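PDB 6L33: MexT protein from Pseudomonas aeruginosa, which probably binds DNA as a LysR-type transcriptional activator of the MexEF-OprN efflux pump, the present chain being its regulatory domain. Local coordinates for residues B[7-12]-B[38-43]. Sequence-based numbering, arbitrary orientation.
Sequences TAVFRI and VLVVRR. With SO4 (sulfate ion), chain E.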
# COMPACT_ATOMS: atom_id res chain seq x y z
N THR B 7 6.01 11.94 25.32
CA THR B 7 5.33 12.49 24.16
C THR B 7 6.14 12.30 22.88
O THR B 7 5.95 13.03 21.91
CB THR B 7 5.01 13.98 24.37
OG1 THR B 7 6.24 14.70 24.57
CG2 THR B 7 4.10 14.17 25.57
N ALA B 8 7.05 11.33 22.88
CA ALA B 8 7.94 11.14 21.74
C ALA B 8 7.19 10.55 20.56
O ALA B 8 6.19 9.84 20.72
CB ALA B 8 9.11 10.23 22.13
N VAL B 9 7.68 10.86 19.36
CA VAL B 9 7.14 10.30 18.13
C VAL B 9 8.04 9.16 17.69
O VAL B 9 9.27 9.30 17.68
CB VAL B 9 7.04 11.38 17.03
CG1 VAL B 9 6.50 10.77 15.74
CG2 VAL B 9 6.15 12.52 17.50
N PHE B 10 7.44 8.03 17.35
CA PHE B 10 8.18 6.85 16.91
C PHE B 10 7.87 6.57 15.45
O PHE B 10 6.73 6.68 15.01
CB PHE B 10 7.83 5.64 17.78
CG PHE B 10 8.49 5.65 19.13
CD1 PHE B 10 9.87 5.80 19.23
CD2 PHE B 10 7.75 5.52 20.29
CE1 PHE B 10 10.48 5.82 20.46
CE2 PHE B 10 8.36 5.54 21.52
CZ PHE B 10 9.73 5.69 21.61
N ARG B 11 8.91 6.20 14.70
CA ARG B 11 8.81 5.93 13.28
C ARG B 11 9.25 4.50 13.02
O ARG B 11 10.41 4.14 13.29
CB ARG B 11 9.65 6.92 12.47
CG ARG B 11 9.15 8.36 12.55
CD ARG B 11 10.21 9.37 12.13
NE ARG B 11 9.73 10.74 12.29
CZ ARG B 11 9.86 11.46 13.40
NH1 ARG B 11 9.39 12.70 13.45
NH2 ARG B 11 10.46 10.94 14.46
N ILE B 12 8.34 3.68 12.51
CA ILE B 12 8.60 2.27 12.24
C ILE B 12 8.20 1.96 10.80
O ILE B 12 7.38 2.65 10.20
CB ILE B 12 7.87 1.33 13.22
CG1 ILE B 12 6.36 1.34 12.94
CG2 ILE B 12 8.15 1.73 14.66
CD1 ILE B 12 5.58 0.37 13.82
N VAL B 38 3.21 9.20 19.78
CA VAL B 38 2.63 9.21 18.44
C VAL B 38 3.41 8.25 17.57
O VAL B 38 4.65 8.27 17.56
CB VAL B 38 2.63 10.63 17.84
CG1 VAL B 38 1.97 10.63 16.48
CG2 VAL B 38 1.93 11.60 18.78
N LEU B 39 2.70 7.40 16.84
CA LEU B 39 3.31 6.38 15.99
C LEU B 39 3.14 6.75 14.52
O LEU B 39 2.03 7.02 14.06
CB LEU B 39 2.68 5.01 16.25
CG LEU B 39 3.36 3.83 15.56
CD1 LEU B 39 4.80 3.70 16.01
CD2 LEU B 39 2.60 2.54 15.82
N VAL B 40 4.25 6.76 13.79
CA VAL B 40 4.26 6.95 12.34
C VAL B 40 4.73 5.64 11.72
O VAL B 40 5.83 5.16 12.03
CB VAL B 40 5.16 8.12 11.92
CG1 VAL B 40 5.24 8.21 10.40
CG2 VAL B 40 4.65 9.42 12.51
N VAL B 41 3.91 5.07 10.84
CA VAL B 41 4.22 3.81 10.17
C VAL B 41 4.52 4.12 8.71
O VAL B 41 3.70 4.71 8.01
CB VAL B 41 3.07 2.80 10.29
CG1 VAL B 41 3.47 1.48 9.63
CG2 VAL B 41 2.69 2.58 11.75
N ARG B 42 5.71 3.71 8.26
CA ARG B 42 6.10 3.82 6.86
C ARG B 42 6.02 2.45 6.20
O ARG B 42 6.22 1.42 6.85
CB ARG B 42 7.52 4.38 6.73
CG ARG B 42 7.76 5.67 7.51
CD ARG B 42 6.88 6.81 7.00
NE ARG B 42 6.94 6.93 5.55
CZ ARG B 42 7.92 7.53 4.88
NH1 ARG B 42 8.94 8.08 5.54
NH2 ARG B 42 7.89 7.59 3.56
N ARG B 43 5.72 2.45 4.91
CA ARG B 43 5.68 1.21 4.14
C ARG B 43 7.10 0.68 3.94
O ARG B 43 8.01 1.43 3.59
CB ARG B 43 5.00 1.44 2.79
CG ARG B 43 5.15 0.29 1.79
CD ARG B 43 4.39 -0.95 2.24
NE ARG B 43 2.98 -0.68 2.48
CZ ARG B 43 2.05 -0.62 1.53
NH1 ARG B 43 2.39 -0.81 0.26
NH2 ARG B 43 0.79 -0.36 1.84
S SO4 E . 4.75 5.71 2.71
O1 SO4 E . 5.55 6.84 2.24
O2 SO4 E . 4.67 4.69 1.67
O3 SO4 E . 5.38 5.14 3.89
O4 SO4 E . 3.41 6.16 3.05
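Strands 9-12 and 38-43 are the two parallel arms of a right-handed beta-alpha-beta crossover through helix 18-33, in one of the two alpha/beta lobes of the LysR regulatory domain. Val9 pairs with Val38, Phe10 with Leu39, Arg11 with Val40 and Ile12 with Val41. Five backbone hydrogen bonds join them, from Val38 N to Ala8 O at 3.2 Å, where the loop enters, to Arg42 N on Ile12 O at 2.8 Å; that first bond is bent at the carbonyl of Ala8 (146°), while the other four donors sit nearly in line with the C=O they meet.

Ile12 does most of the work on the face that meets helices 18-33 and 193-203. Its CG1 stands between the backbone N and carbonyl carbon (chi1 71°), which brings CD1 across Leu39, 4.1 Å from Leu39 CD1, with CG1 also against Val41 CG2. Leu39 CD1 further reaches Phe10 CB at 4.0 Å, while the Phe10 ring swings away to helix 193-203.

On the reverse face, Val9 CG2 lies alongside Val38 CB and Val9 CG1 touches Val40 CG2. The extended Arg11 chain runs beside Val40, its CG 4.0 Å from Val40 CB, and Val9 CG1 rests over the rim of one guanidinium face. Leu113 of the second subunit packs on Val9 and Val38, and a strand of that subunit pairs beside Leu39 and Val40, continuing the sheet across the interface.

At the end of the pairing the Arg42 side chain, bent at chi2 and chi3, turns so that NE binds sulfate O3 and NH2 binds O1, with 2.8 Å between Arg42 NH2 and O1; Arg43 N also grips O3, and Arg43 NH1 of the second subunit binds the ion too. The sulfate, probably from the crystallisation liquor, would offset some of the positive charge gathered at this dimer interface.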